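Local coordinates for protein exodeoxyribonuclease III (Archaeoglobus fulgidus, PDB 2VOA) that is an AP endonuclease of the ExoIII family, probably cutting DNA at abasic sites with the help of magnesium or manganese ions, at residues F7-I12 against Q34-E39; I30-E35 against V66-L71. The protein carries 1 engineered substitution. All blocks are in the same frame, centred on the assembly; numbering follows the deposited sequence.

Interaction 1: F7-I12 against Q34-E39; sequences FNVNSI and QETKVE. With nucleotides of chain C.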
loop_
_atom_site.group_PDB
_atom_site.type_symbol
_atom_site.label_atom_id
_atom_site.label_comp_id
_atom_site.label_asym_id
_atom_site.label_seq_id
_atom_site.Cartn_x
_atom_site.Cartn_y
_atom_site.Cartn_z
ATOM N N PHE A 7 -1.456 -7.866 -20.562
ATOM C CA PHE A 7 -1.290 -7.900 -19.084
ATOM C C PHE A 7 -2.438 -7.180 -18.395
ATOM O O PHE A 7 -2.565 -5.966 -18.556
ATOM C CB PHE A 7 0.062 -7.235 -18.738
ATOM C CG PHE A 7 0.514 -7.360 -17.289
ATOM C CD1 PHE A 7 -0.005 -8.314 -16.413
ATOM C CD2 PHE A 7 1.517 -6.509 -16.821
ATOM C CE1 PHE A 7 0.464 -8.403 -15.084
ATOM C CE2 PHE A 7 1.990 -6.585 -15.506
ATOM C CZ PHE A 7 1.464 -7.535 -14.631
ATOM N N ASN A 8 -3.238 -7.932 -17.624
ATOM C CA ASN A 8 -4.226 -7.338 -16.726
ATOM C C ASN A 8 -3.468 -6.882 -15.480
ATOM O O ASN A 8 -2.897 -7.694 -14.759
ATOM C CB ASN A 8 -5.329 -8.358 -16.410
ATOM C CG ASN A 8 -6.354 -7.803 -15.463
ATOM O OD1 ASN A 8 -6.013 -7.086 -14.507
ATOM N ND2 ASN A 8 -7.625 -8.130 -15.717
ATOM N N VAL A 9 -3.418 -5.566 -15.279
ATOM C CA VAL A 9 -2.532 -4.973 -14.262
ATOM C C VAL A 9 -3.175 -4.771 -12.880
ATOM O O VAL A 9 -2.483 -4.438 -11.906
ATOM C CB VAL A 9 -1.923 -3.617 -14.769
ATOM C CG1 VAL A 9 -1.108 -3.831 -16.033
ATOM C CG2 VAL A 9 -3.027 -2.573 -14.992
ATOM N N ASN A 10 -4.487 -4.971 -12.791
ATOM C CA ASN A 10 -5.250 -4.696 -11.555
ATOM C C ASN A 10 -4.905 -3.337 -10.917
ATOM O O ASN A 10 -4.403 -3.264 -9.798
ATOM C CB ASN A 10 -5.188 -5.866 -10.538
ATOM C CG ASN A 10 -5.979 -5.581 -9.274
ATOM O OD1 ASN A 10 -7.024 -4.935 -9.330
ATOM N ND2 ASN A 10 -5.463 -6.016 -8.125
ATOM N N SER A 11 -5.187 -2.271 -11.674
ATOM C CA SER A 11 -4.932 -0.851 -11.325
ATOM C C SER A 11 -3.507 -0.423 -11.686
ATOM O O SER A 11 -2.516 -0.754 -10.981
ATOM C CB SER A 11 -5.248 -0.482 -9.865
ATOM O OG SER A 11 -5.109 0.931 -9.671
ATOM N N ILE A 12 -3.407 0.326 -12.780
ATOM C CA ILE A 12 -2.082 0.725 -13.267
ATOM C C ILE A 12 -1.341 1.574 -12.218
ATOM O O ILE A 12 -0.125 1.410 -12.028
ATOM C CB ILE A 12 -2.124 1.389 -14.675
ATOM C CG1 ILE A 12 -0.711 1.630 -15.240
ATOM C CG2 ILE A 12 -2.961 2.667 -14.670
ATOM C CD1 ILE A 12 0.204 0.407 -15.276
ATOM N N GLN A 34 -5.078 -4.312 -19.361
ATOM C CA GLN A 34 -6.485 -4.242 -18.953
ATOM C C GLN A 34 -6.615 -3.989 -17.467
ATOM O O GLN A 34 -5.670 -4.231 -16.696
ATOM C CB GLN A 34 -7.217 -5.532 -19.308
ATOM C CG GLN A 34 -7.028 -5.959 -20.770
ATOM C CD GLN A 34 -5.737 -6.671 -20.968
ATOM O OE1 GLN A 34 -5.261 -7.384 -20.064
ATOM N NE2 GLN A 34 -5.138 -6.479 -22.128
ATOM N N GLU A 35 -7.818 -3.583 -17.064
ATOM C CA GLU A 35 -8.097 -3.175 -15.680
ATOM C C GLU A 35 -7.088 -2.160 -15.142
ATOM O O GLU A 35 -6.529 -2.305 -14.057
ATOM C CB GLU A 35 -8.281 -4.401 -14.756
ATOM C CG GLU A 35 -9.633 -5.028 -14.991
ATOM C CD GLU A 35 -10.091 -5.941 -13.869
ATOM O OE1 GLU A 35 -9.664 -7.115 -13.847
ATOM O OE2 GLU A 35 -10.935 -5.500 -13.042
ATOM N N THR A 36 -6.840 -1.133 -15.953
ATOM C CA THR A 36 -6.038 0.027 -15.536
ATOM C C THR A 36 -6.696 0.802 -14.395
ATOM O O THR A 36 -5.998 1.450 -13.587
ATOM C CB THR A 36 -5.747 0.990 -16.718
ATOM O OG1 THR A 36 -6.983 1.432 -17.278
ATOM C CG2 THR A 36 -4.951 0.273 -17.817
ATOM N N LYS A 37 -8.028 0.767 -14.354
ATOM C CA LYS A 37 -8.814 1.333 -13.250
ATOM C C LYS A 37 -8.454 2.799 -12.969
ATOM O O LYS A 37 -8.165 3.226 -11.812
ATOM C CB LYS A 37 -8.691 0.469 -11.988
ATOM C CG LYS A 37 -9.269 -0.921 -12.137
ATOM C CD LYS A 37 -9.033 -1.757 -10.892
ATOM C CE LYS A 37 -9.614 -3.143 -11.125
ATOM N NZ LYS A 37 -9.408 -4.048 -9.974
ATOM N N VAL A 38 -8.471 3.597 -14.035
ATOM C CA VAL A 38 -8.123 5.021 -13.885
ATOM C C VAL A 38 -8.807 5.863 -14.957
ATOM O O VAL A 38 -8.947 5.426 -16.098
ATOM C CB VAL A 38 -6.563 5.214 -13.905
ATOM C CG1 VAL A 38 -5.968 4.855 -15.270
ATOM C CG2 VAL A 38 -6.173 6.625 -13.456
ATOM N N GLU A 39 -9.266 7.057 -14.576
ATOM C CA GLU A 39 -9.802 7.973 -15.571
ATOM C C GLU A 39 -8.645 8.505 -16.406
ATOM O O GLU A 39 -7.513 8.637 -15.906
ATOM C CB GLU A 39 -10.604 9.110 -14.923
ATOM C CG GLU A 39 -9.846 9.900 -13.883
ATOM C CD GLU A 39 -9.962 9.328 -12.466
ATOM O OE1 GLU A 39 -9.476 8.191 -12.218
ATOM O OE2 GLU A 39 -10.501 10.062 -11.593
ATOM P P DG C 3 -2.983 -4.538 -4.152
ATOM O OP1 DG C 3 -1.875 -5.350 -4.705
ATOM O OP2 DG C 3 -2.778 -3.708 -2.925
ATOM O "O5'" DG C 3 -3.544 -3.554 -5.268
ATOM C "C5'" DG C 3 -4.492 -2.536 -5.019
ATOM C "C4'" DG C 3 -5.544 -2.647 -6.098
ATOM O "O4'" DG C 3 -6.320 -3.860 -5.909
ATOM C "C3'" DG C 3 -6.553 -1.516 -6.111
ATOM O "O3'" DG C 3 -6.055 -0.445 -6.865
ATOM C "C2'" DG C 3 -7.732 -2.198 -6.804
ATOM C "C1'" DG C 3 -7.695 -3.530 -6.082
ATOM N N9 DG C 3 -8.399 -3.591 -4.788
ATOM C C8 DG C 3 -7.838 -3.741 -3.539
ATOM N N7 DG C 3 -8.701 -3.773 -2.563
ATOM C C5 DG C 3 -9.933 -3.635 -3.192
ATOM C C6 DG C 3 -11.245 -3.602 -2.637
ATOM O O6 DG C 3 -11.568 -3.703 -1.444
ATOM N N1 DG C 3 -12.225 -3.439 -3.622
ATOM C C2 DG C 3 -11.957 -3.337 -4.973
ATOM N N2 DG C 3 -13.013 -3.182 -5.781
ATOM N N3 DG C 3 -10.723 -3.363 -5.504
ATOM C C4 DG C 3 -9.762 -3.525 -4.562
ATOM P P DG C 4 -5.992 1.048 -6.280
ATOM O OP1 DG C 4 -5.069 1.805 -7.151
ATOM O OP2 DG C 4 -5.749 0.985 -4.813
ATOM O "O5'" DG C 4 -7.467 1.616 -6.503
ATOM C "C5'" DG C 4 -8.037 1.632 -7.821
ATOM C "C4'" DG C 4 -9.554 1.561 -7.766
ATOM O "O4'" DG C 4 -9.955 0.323 -7.154
ATOM C "C3'" DG C 4 -10.237 2.639 -6.925
ATOM O "O3'" DG C 4 -10.389 3.803 -7.703
ATOM C "C2'" DG C 4 -11.590 1.967 -6.653
ATOM C "C1'" DG C 4 -11.142 0.526 -6.394
ATOM N N9 DG C 4 -10.905 0.225 -4.971
ATOM C C8 DG C 4 -9.700 0.013 -4.330
ATOM N N7 DG C 4 -9.818 -0.251 -3.054
ATOM C C5 DG C 4 -11.204 -0.202 -2.806
ATOM C C6 DG C 4 -11.965 -0.393 -1.609
ATOM O O6 DG C 4 -11.549 -0.649 -0.462
ATOM N N1 DG C 4 -13.346 -0.242 -1.804
ATOM C C2 DG C 4 -13.926 0.039 -3.032
ATOM N N2 DG C 4 -15.271 0.147 -3.066
ATOM N N3 DG C 4 -13.224 0.219 -4.153
ATOM C C4 DG C 4 -11.876 0.076 -3.981
HETATM O O HOH W 1 -5.047 2.893 -11.408
#

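Interaction 2: I30-E35 against V66-L71; sequences ILCMQE and VAIASL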
loop_
_atom_site.group_PDB
_atom_site.type_symbol
_atom_site.label_atom_id
_atom_site.label_comp_id
_atom_site.label_asym_id
_atom_site.label_seq_id
_atom_site.Cartn_x
_atom_site.Cartn_y
_atom_site.Cartn_z
ATOM N N ILE A 30 4.827 -3.952 -28.292
ATOM C CA ILE A 30 3.459 -3.549 -27.966
ATOM C C ILE A 30 3.092 -4.264 -26.656
ATOM O O ILE A 30 3.316 -5.482 -26.547
ATOM C CB ILE A 30 2.482 -4.019 -29.089
ATOM C CG1 ILE A 30 2.777 -3.279 -30.394
ATOM C CG2 ILE A 30 1.046 -3.783 -28.661
ATOM C CD1 ILE A 30 2.193 -3.891 -31.630
ATOM N N LEU A 31 2.571 -3.519 -25.665
ATOM C CA LEU A 31 1.986 -4.131 -24.442
ATOM C C LEU A 31 0.565 -3.632 -24.285
ATOM O O LEU A 31 0.355 -2.421 -24.060
ATOM C CB LEU A 31 2.789 -3.764 -23.182
ATOM C CG LEU A 31 2.117 -4.200 -21.867
ATOM C CD1 LEU A 31 2.090 -5.712 -21.724
ATOM C CD2 LEU A 31 2.791 -3.547 -20.646
ATOM N N CYS A 32 -0.393 -4.556 -24.413
ATOM C CA CYS A 32 -1.810 -4.265 -24.117
ATOM C C CYS A 32 -2.080 -4.454 -22.629
ATOM O O CYS A 32 -1.674 -5.466 -22.061
ATOM C CB CYS A 32 -2.741 -5.174 -24.916
ATOM S SG CYS A 32 -2.565 -4.891 -26.668
ATOM N N MET A 33 -2.784 -3.520 -22.009
ATOM C CA MET A 33 -3.086 -3.652 -20.590
ATOM C C MET A 33 -4.586 -3.571 -20.356
ATOM O O MET A 33 -5.280 -2.853 -21.073
ATOM C CB MET A 33 -2.403 -2.518 -19.805
ATOM C CG MET A 33 -0.901 -2.622 -19.779
ATOM S SD MET A 33 -0.122 -1.073 -19.267
ATOM C CE MET A 33 0.048 -0.246 -20.864
ATOM N N GLN A 34 -5.078 -4.312 -19.361
ATOM C CA GLN A 34 -6.485 -4.242 -18.953
ATOM C C GLN A 34 -6.615 -3.989 -17.467
ATOM O O GLN A 34 -5.670 -4.231 -16.696
ATOM C CB GLN A 34 -7.217 -5.532 -19.308
ATOM C CG GLN A 34 -7.028 -5.959 -20.770
ATOM C CD GLN A 34 -5.737 -6.671 -20.968
ATOM O OE1 GLN A 34 -5.261 -7.384 -20.064
ATOM N NE2 GLN A 34 -5.138 -6.479 -22.128
ATOM N N GLU A 35 -7.818 -3.583 -17.064
ATOM C CA GLU A 35 -8.097 -3.175 -15.680
ATOM C C GLU A 35 -7.088 -2.160 -15.142
ATOM O O GLU A 35 -6.529 -2.305 -14.057
ATOM C CB GLU A 35 -8.281 -4.401 -14.756
ATOM C CG GLU A 35 -9.633 -5.028 -14.991
ATOM C CD GLU A 35 -10.091 -5.941 -13.869
ATOM O OE1 GLU A 35 -9.664 -7.115 -13.847
ATOM O OE2 GLU A 35 -10.935 -5.500 -13.042
ATOM N N VAL A 66 -8.537 0.275 -20.233
ATOM C CA VAL A 66 -7.606 -0.441 -21.122
ATOM C C VAL A 66 -6.558 0.561 -21.647
ATOM O O VAL A 66 -6.817 1.758 -21.720
ATOM C CB VAL A 66 -8.356 -1.088 -22.324
ATOM C CG1 VAL A 66 -9.170 -2.321 -21.885
ATOM C CG2 VAL A 66 -9.253 -0.073 -23.066
ATOM N N ALA A 67 -5.379 0.076 -21.993
ATOM C CA ALA A 67 -4.311 0.953 -22.503
ATOM C C ALA A 67 -3.423 0.100 -23.398
ATOM O O ALA A 67 -3.446 -1.146 -23.295
ATOM C CB ALA A 67 -3.515 1.540 -21.336
ATOM N N ILE A 68 -2.683 0.755 -24.306
ATOM C CA ILE A 68 -1.643 0.051 -25.071
ATOM C C ILE A 68 -0.380 0.917 -25.013
ATOM O O ILE A 68 -0.427 2.116 -25.333
ATOM C CB ILE A 68 -2.024 -0.165 -26.554
ATOM C CG1 ILE A 68 -3.416 -0.790 -26.692
ATOM C CG2 ILE A 68 -0.905 -0.993 -27.296
ATOM C CD1 ILE A 68 -3.980 -0.643 -28.134
ATOM N N ALA A 69 0.711 0.309 -24.547
ATOM C CA ALA A 69 2.052 0.931 -24.592
ATOM C C ALA A 69 2.837 0.378 -25.791
ATOM O O ALA A 69 2.718 -0.817 -26.136
ATOM C CB ALA A 69 2.792 0.679 -23.282
ATOM N N SER A 70 3.612 1.236 -26.444
ATOM C CA SER A 70 4.354 0.805 -27.622
ATOM C C SER A 70 5.587 1.639 -27.906
ATOM O O SER A 70 5.683 2.809 -27.490
ATOM C CB SER A 70 3.433 0.768 -28.853
ATOM O OG SER A 70 2.881 2.051 -29.143
ATOM N N LEU A 71 6.545 1.028 -28.597
ATOM C CA LEU A 71 7.754 1.740 -28.991
ATOM C C LEU A 71 7.446 2.729 -30.125
ATOM O O LEU A 71 7.970 3.847 -30.156
ATOM C CB LEU A 71 8.848 0.740 -29.404
ATOM C CG LEU A 71 9.346 -0.158 -28.257
ATOM C CD1 LEU A 71 10.278 -1.243 -28.800
ATOM C CD2 LEU A 71 10.029 0.649 -27.144
#

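Interaction 1: F7-I12 against Q34-E39
N8 and E35 meet where two parallel strands of the DNase I-like fold run out into loops, and both probably bind the catalytic metal. With CG anti to its backbone N (chi1 179°), N8 turns its amide to the carboxylate: ND2 bonds E35 OE1 at 2.9 Å, nearly straight, on that oxygen's anti lone pair and in the amide plane. The amide and carboxylate planes stand 81° apart. ND2 also bonds D146, and OD1 takes the backbone N of N10 in an Asx turn, so three bonds fix the amide's rotation. An alanine here would probably leave E35 OE1 and D146 without this shared donor and let the turn relax. Along the backbone, V9 N bonds Q34 O and S11 N bonds E35 O at 2.7 Å. K37, extended beyond CG, brings NZ to 2.6 Å from N10 OD1, almost in line with the C=O bond, and makes a long, weak ion pair with E35 OE2. I12 CG2 rests on V38 CG1 at 3.8 Å. At the DNA, N10 ND2 donates to O4' of DG3 of chain C, while S11 OG, which also accepts from a water held by T36 O, donates to OP1 of DG4 of chain C at 2.7 Å.

Interaction 2: I30-E35 against V66-L71
L31 and A69 form a hydrogen-bonded antiparallel pair in the mixed sheet of the DNase I-like fold, with L31 N to A69 O at 2.7 Å and A69 N to L31 O returning the bond. M33 and A67 repeat the pattern two residues along, the strand segments running at 164° to each other. Side chains pack tightly at two places, one on each face. On the face of M33, A67 and A69, M33 CG lies anti to its carbonyl carbon, and a bend at chi3 (-89°) folds the thioether tip over the neighbouring strand, so that CE sits 3.8 Å from A69 CB and 4.0 Å from A67 CB. The other tight spot is I30 against I68. Between the strands the fit is looser toward Q34, whose CG stands 4.4 Å from V66 CG1. This second face is nevertheless buried, because strands 91-96 and 99-105 of the second sheet pack on it, as expected of a sandwich core. Solvent is reached near the opposite end of the pairing, at the partly exposed L71. The two isoleucines run alongside each other in the same direction, with I30 CG2 and I68 CG2 3.7 Å apart.

Overall arrangement
Interactions 1 and 2 are successive seams of one sheet, their centres about 10 Å apart. Strand 30-34 is common to both: it pairs in parallel with strand 2-8 on one edge and antiparallel with strand 63-70 on the other. F7 N lies 2.8 Å from C32 O, a probable hydrogen bond, and F7 CB packs on L31 CD1 at 3.9 Å. Q34 and E35, shared by the two contacts, mark the change from sheet to loop. Interaction 2 lies in the sheet interior, whereas interaction 1 carries N8 and E35 into the predicted metal site, beside Y105 and D146, and reaches the bound DNA through N10 and S11.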